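Local coordinates for protein ralf, proline/betaine transporter (Legionella pneumophila, PDB 4D7Q) that probably acts as a guanine-nucleotide exchange factor through its Sec7 domain, here joined in an engineered chimera to the capping domain of a Rickettsia relative, at residues K41-P44 against N45-I48; S70-A73 against E74-Q77; G90-F93 against V94-L97. The protein carries 2 engineered substitutions. One frame throughout, in Å; residues are numbered along the deposited sequence.

Contact 1 of 3, residues K41-P44 against N45-I48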
# COMPACT_ATOMS: atom_id res chain seq x y z
N LYS A 41 11.68 -27.28 12.74
CA LYS A 41 10.92 -26.90 13.95
C LYS A 41 11.23 -25.48 14.46
O LYS A 41 11.53 -25.27 15.64
CB LYS A 41 11.04 -27.99 15.04
CG LYS A 41 10.56 -29.36 14.56
CD LYS A 41 10.80 -30.48 15.58
CE LYS A 41 12.13 -31.20 15.42
NZ LYS A 41 13.26 -30.44 16.01
N ILE A 42 11.16 -24.51 13.53
CA ILE A 42 11.46 -23.09 13.73
C ILE A 42 10.16 -22.30 13.46
O ILE A 42 9.43 -22.62 12.52
CB ILE A 42 12.59 -22.64 12.74
CG1 ILE A 42 13.80 -23.58 12.76
CG2 ILE A 42 13.02 -21.20 12.99
CD1 ILE A 42 14.58 -23.54 11.42
N SER A 43 9.88 -21.27 14.27
CA SER A 43 8.71 -20.39 14.13
C SER A 43 8.88 -19.50 12.86
O SER A 43 9.83 -18.72 12.79
CB SER A 43 8.49 -19.57 15.39
OG SER A 43 7.19 -19.02 15.37
N PRO A 44 8.03 -19.72 11.82
CA PRO A 44 8.26 -19.04 10.52
C PRO A 44 8.06 -17.54 10.39
O PRO A 44 8.78 -16.93 9.60
CB PRO A 44 7.36 -19.81 9.56
CG PRO A 44 6.25 -20.32 10.42
CD PRO A 44 6.91 -20.68 11.72
N ASN A 45 7.08 -16.95 11.08
CA ASN A 45 6.82 -15.51 10.94
C ASN A 45 8.01 -14.63 11.31
O ASN A 45 8.34 -13.70 10.57
CB ASN A 45 5.57 -15.10 11.68
CG ASN A 45 4.36 -15.79 11.15
OD1 ASN A 45 4.32 -16.24 9.99
ND2 ASN A 45 3.39 -15.96 12.02
N GLU A 46 8.69 -14.99 12.42
CA GLU A 46 9.89 -14.31 12.90
C GLU A 46 11.05 -14.47 11.93
O GLU A 46 11.78 -13.50 11.71
CB GLU A 46 10.27 -14.78 14.32
CG GLU A 46 9.21 -14.45 15.37
CD GLU A 46 8.06 -15.44 15.51
OE1 GLU A 46 8.02 -16.43 14.75
OE2 GLU A 46 7.20 -15.21 16.39
N GLU A 47 11.19 -15.66 11.30
CA GLU A 47 12.25 -15.90 10.32
C GLU A 47 12.09 -15.06 9.07
O GLU A 47 13.06 -14.47 8.60
CB GLU A 47 12.37 -17.39 9.95
CG GLU A 47 12.82 -18.28 11.10
CD GLU A 47 14.17 -17.97 11.73
OE1 GLU A 47 15.12 -17.60 11.00
OE2 GLU A 47 14.27 -18.07 12.97
N ILE A 48 10.85 -14.98 8.53
CA ILE A 48 10.56 -14.18 7.33
C ILE A 48 10.87 -12.71 7.64
O ILE A 48 11.59 -12.05 6.87
CB ILE A 48 9.11 -14.37 6.86
CG1 ILE A 48 8.82 -15.84 6.49
CG2 ILE A 48 8.79 -13.41 5.70
CD1 ILE A 48 7.30 -16.24 6.34
O HOH W 1 12.00 -18.16 14.38
O HOH W 2 4.98 -18.16 13.31

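Contact 2 of 3, residues S70-A73 against E74-Q77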
# COMPACT_ATOMS: atom_id res chain seq x y z
N SER A 70 0.48 -6.62 2.87
CA SER A 70 -0.63 -7.39 2.30
C SER A 70 -1.68 -7.78 3.36
O SER A 70 -1.38 -7.73 4.56
CB SER A 70 -0.13 -8.58 1.49
OG SER A 70 0.39 -8.12 0.26
N PRO A 71 -2.93 -8.10 2.94
CA PRO A 71 -4.02 -8.33 3.92
C PRO A 71 -4.13 -9.66 4.64
O PRO A 71 -4.85 -9.72 5.64
CB PRO A 71 -5.28 -8.10 3.10
CG PRO A 71 -4.90 -8.47 1.72
CD PRO A 71 -3.46 -8.10 1.56
N GLU A 72 -3.53 -10.73 4.12
CA GLU A 72 -3.69 -12.06 4.75
C GLU A 72 -3.01 -12.21 6.09
O GLU A 72 -2.04 -11.50 6.37
CB GLU A 72 -3.37 -13.17 3.76
CG GLU A 72 -4.32 -13.07 2.58
CD GLU A 72 -4.07 -13.96 1.39
OE1 GLU A 72 -3.41 -15.02 1.55
OE2 GLU A 72 -4.55 -13.61 0.29
N ALA A 73 -3.57 -13.10 6.93
CA ALA A 73 -3.13 -13.38 8.30
C ALA A 73 -1.62 -13.51 8.43
O ALA A 73 -1.02 -12.82 9.26
CB ALA A 73 -3.85 -14.64 8.83
N GLU A 74 -0.99 -14.33 7.57
CA GLU A 74 0.46 -14.54 7.55
C GLU A 74 1.21 -13.22 7.36
O GLU A 74 2.10 -12.93 8.15
CB GLU A 74 0.82 -15.53 6.44
CG GLU A 74 2.30 -15.83 6.30
CD GLU A 74 2.57 -16.74 5.11
OE1 GLU A 74 2.20 -17.93 5.21
OE2 GLU A 74 3.04 -16.25 4.06
N ASN A 75 0.86 -12.45 6.34
CA ASN A 75 1.48 -11.17 6.08
C ASN A 75 1.42 -10.23 7.29
O ASN A 75 2.39 -9.63 7.67
CB ASN A 75 0.85 -10.45 4.89
CG ASN A 75 0.63 -11.32 3.70
OD1 ASN A 75 1.56 -11.66 3.06
ND2 ASN A 75 -0.56 -11.72 3.46
N GLN A 76 0.24 -10.14 7.87
CA GLN A 76 -0.03 -9.29 9.03
C GLN A 76 0.80 -9.71 10.20
O GLN A 76 1.34 -8.85 10.89
CB GLN A 76 -1.52 -9.32 9.40
CG GLN A 76 -2.39 -8.76 8.29
CD GLN A 76 -3.63 -8.15 8.86
OE1 GLN A 76 -4.56 -8.87 9.29
NE2 GLN A 76 -3.63 -6.82 8.93
N GLN A 77 0.93 -11.04 10.42
CA GLN A 77 1.70 -11.59 11.52
C GLN A 77 3.18 -11.34 11.29
O GLN A 77 3.90 -11.01 12.23
CB GLN A 77 1.40 -13.08 11.72
CG GLN A 77 0.05 -13.38 12.39
CD GLN A 77 -0.40 -14.80 12.11
OE1 GLN A 77 0.31 -15.61 11.50
NE2 GLN A 77 -1.60 -15.13 12.54

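Contact 3 of 3, residues G90-F93 against V94-L97. With GOL (glycerol), chain F.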
# COMPACT_ATOMS: atom_id res chain seq x y z
N GLY A 90 12.83 5.70 23.18
CA GLY A 90 13.65 6.90 23.29
C GLY A 90 13.79 7.73 22.02
O GLY A 90 14.41 8.79 22.06
N GLN A 91 13.23 7.26 20.90
CA GLN A 91 13.20 7.94 19.62
C GLN A 91 12.03 8.91 19.62
O GLN A 91 11.01 8.61 20.15
CB GLN A 91 13.01 6.94 18.46
CG GLN A 91 14.25 6.26 17.91
CD GLN A 91 14.19 5.90 16.43
OE1 GLN A 91 13.48 5.02 16.01
NE2 GLN A 91 15.01 6.57 15.66
N SER A 92 12.20 10.07 19.01
CA SER A 92 11.13 11.01 18.87
C SER A 92 10.10 10.48 17.87
O SER A 92 10.41 9.59 17.15
CB SER A 92 11.66 12.35 18.43
OG SER A 92 11.83 12.40 17.08
N PHE A 93 8.90 11.01 17.88
CA PHE A 93 7.86 10.51 17.03
C PHE A 93 8.28 10.65 15.57
O PHE A 93 8.24 9.73 14.84
CB PHE A 93 6.52 11.19 17.30
CG PHE A 93 5.44 10.74 16.38
CD1 PHE A 93 4.71 9.63 16.66
CD2 PHE A 93 5.17 11.42 15.24
CE1 PHE A 93 3.73 9.20 15.81
CE2 PHE A 93 4.20 10.98 14.38
CZ PHE A 93 3.47 9.88 14.67
N VAL A 94 8.73 11.83 15.20
CA VAL A 94 9.18 12.14 13.83
C VAL A 94 10.37 11.24 13.42
O VAL A 94 10.34 10.68 12.33
CB VAL A 94 9.45 13.66 13.64
CG1 VAL A 94 10.03 13.97 12.25
CG2 VAL A 94 8.19 14.48 13.86
N GLU A 95 11.38 11.06 14.31
CA GLU A 95 12.55 10.19 14.02
C GLU A 95 12.10 8.75 13.74
O GLU A 95 12.59 8.14 12.80
CB GLU A 95 13.56 10.14 15.20
CG GLU A 95 14.35 11.40 15.46
CD GLU A 95 15.23 11.37 16.71
OE1 GLU A 95 14.85 10.73 17.72
OE2 GLU A 95 16.29 12.04 16.68
N GLY A 96 11.24 8.21 14.61
CA GLY A 96 10.72 6.84 14.51
C GLY A 96 9.95 6.62 13.23
O GLY A 96 10.19 5.64 12.53
N LEU A 97 9.05 7.56 12.91
CA LEU A 97 8.25 7.48 11.70
C LEU A 97 9.13 7.58 10.45
O LEU A 97 8.95 6.79 9.54
CB LEU A 97 7.11 8.53 11.70
CG LEU A 97 6.28 8.65 10.41
CD1 LEU A 97 5.39 7.42 10.20
CD2 LEU A 97 5.41 9.87 10.48
C1 GOL F . 8.85 13.76 19.63
O1 GOL F . 8.10 12.65 20.02
C2 GOL F . 8.20 14.36 18.40
O2 GOL F . 9.00 14.27 17.26
C3 GOL F . 7.77 15.78 18.64
O3 GOL F . 7.29 15.94 19.94

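Contact 1 of 3, residues K41-P44 against N45-I48
S43 and E46 meet through their side chains at the start of helix 44-54. S43 OG donates to E46 OE1 at 2.8 Å. The bond reaches the syn side of the carboxylate, 29° out of its plane. S43 holds OG anti to its own N (chi1 -164°), and the glutamate chain bends at chi2 (85°) to bring its oxygen back over the serine.

Two waters add bridges. One donates both to S43 O and to E47 OE2, 2.7 Å from each. The other donates to S43 OG and accepts from N45 N, so this first-turn N-H is met through water.

In the backbone, I48 N donates to P44 O at 3.0 Å, an i to i+4 helical bond. The CG1 of I48 also lies close to that carbonyl oxygen.

Apolar contact comes from I42. Its CG2 branch touches CG of E47 at 3.5 Å, and the two side chains cross at about a right angle. I42 and E47 also reach C37 of helix 26-40 and I11 of helix 9-13. I48 packs on I30 and I33.

S43 holds the N-cap position, but its side chain makes no capping bond. With P44 as the first helical residue, this is a helix N-terminus in the helical Sec7 domain, closed by a serine-glutamate side-chain bond and water.

Contact 2 of 3, residues S70-A73 against E74-Q77
N75 turns its CG beside its backbone N and away from its carbonyl carbon (chi1 -45°), and chi2 of -73° swings the amide back toward S70 and E72. E72 has CG on the corresponding side of its own backbone, and the two side chains run side by side in the same direction. Their carboxylate and amide planes are steeply inclined to each other.

N75 ND2 donates to E72 O at 3.3 Å, with a bent N-H angle of 139°. The donor sits above the carbonyl plane, off the lone pairs. N75 ND2 also bonds a glycerol, probably from the crystallisation liquor. Q76 N is the second donor to E72 O, at 3.0 Å and much straighter. That oxygen is thus gripped twice, once by a side chain and once by the helix. Q77 N bonds in turn to A73 O at 2.9 Å.

S70 CB and E72 CB lie against the N75 amide, 3.6 Å from N75 CG and 3.2 Å from N75 ND2 respectively. Separately, Q76 CG rests on P71 O at 3.7 Å.

E72 is the N-cap of helix 73-84 in the Sec7 domain. Its carboxylate forms a salt bridge with R305 of the capping-domain part; this crosses between the fused parts and need not exist in either parent. E74 OE1 forms a salt bridge with K34 NZ of helix 26-40, and E74 OE2 hydrogen-bonds Y67 OH of helix 61-68. P71 and Q76 touch R115 on helix 110-127.

Contact 3 of 3, residues G90-F93 against V94-L97
S92 and E95 bond to each other twice, side chain to backbone in both directions. S92 OG accepts from E95 N at 3.1 Å. In return, S92 N donates to E95 OE1 at 3.0 Å, and this bond is almost straight (175°). It meets the carboxylate on the anti side, 24° out of its plane. This is a capping box, with S92 as the N-cap of helix 93-102.

The torsions fit these roles. S92 OG sits between its own N and carbonyl carbon (chi1 84°), facing the first helical turn. E95 CG lies beside E95's own N, and the extended chain beyond it spans the distance to S92 N. Its CG passes 3.2 Å from S92 OG.

Two backbone bonds carry the helix on. G96 N donates to S92 O, and L97 N to F93 O, both at 3.0 Å. On the apolar side, F93 CE2 and L97 CD2 approach to 4.2 Å.

Two further N-H groups meet a glycerol, probably from the crystallisation liquor. F93 N donates to glycerol O1 at 2.8 Å. V94 N donates to glycerol O2 at 3.2 Å.

Further out, E192 of helix 183-195 bonds to both S92 OG and the glycerol. F93 stacks edge-to-face with Y124, whose hydroxyl also bonds Q91 O. F93 and L97 both pack on T145 of helix 135-152.

The N-H groups opening this helix in the Sec7 domain are therefore met by S92 OG, glycerol and the helix itself, and E95 OE1 takes the S92 N-H. The positive end of the helix would probably favour the charged form of the E95 and E192 carboxylates.

How the contacts relate
All three contacts are helix N-termini within the Sec7 part of the chimera, and they follow one another along the chain. Contacts 1 and 2 are neighbours, with centres 14 Å apart. They touch through N45 ND2 and Q77 OE1, a weak hydrogen bond of 3.1 Å, and N45 and I48 also pack on V78 of helix 73-84. Contact 3 stands apart: its nearest atoms are about 19 Å from contact 1 and about 17 Å from contact 2. Helix 73-84 leads on to helix 93-102, so contacts 2 and 3 start consecutive helices. A glycerol lies at each of these two; contact 2 also reaches the capping-domain part, through R305.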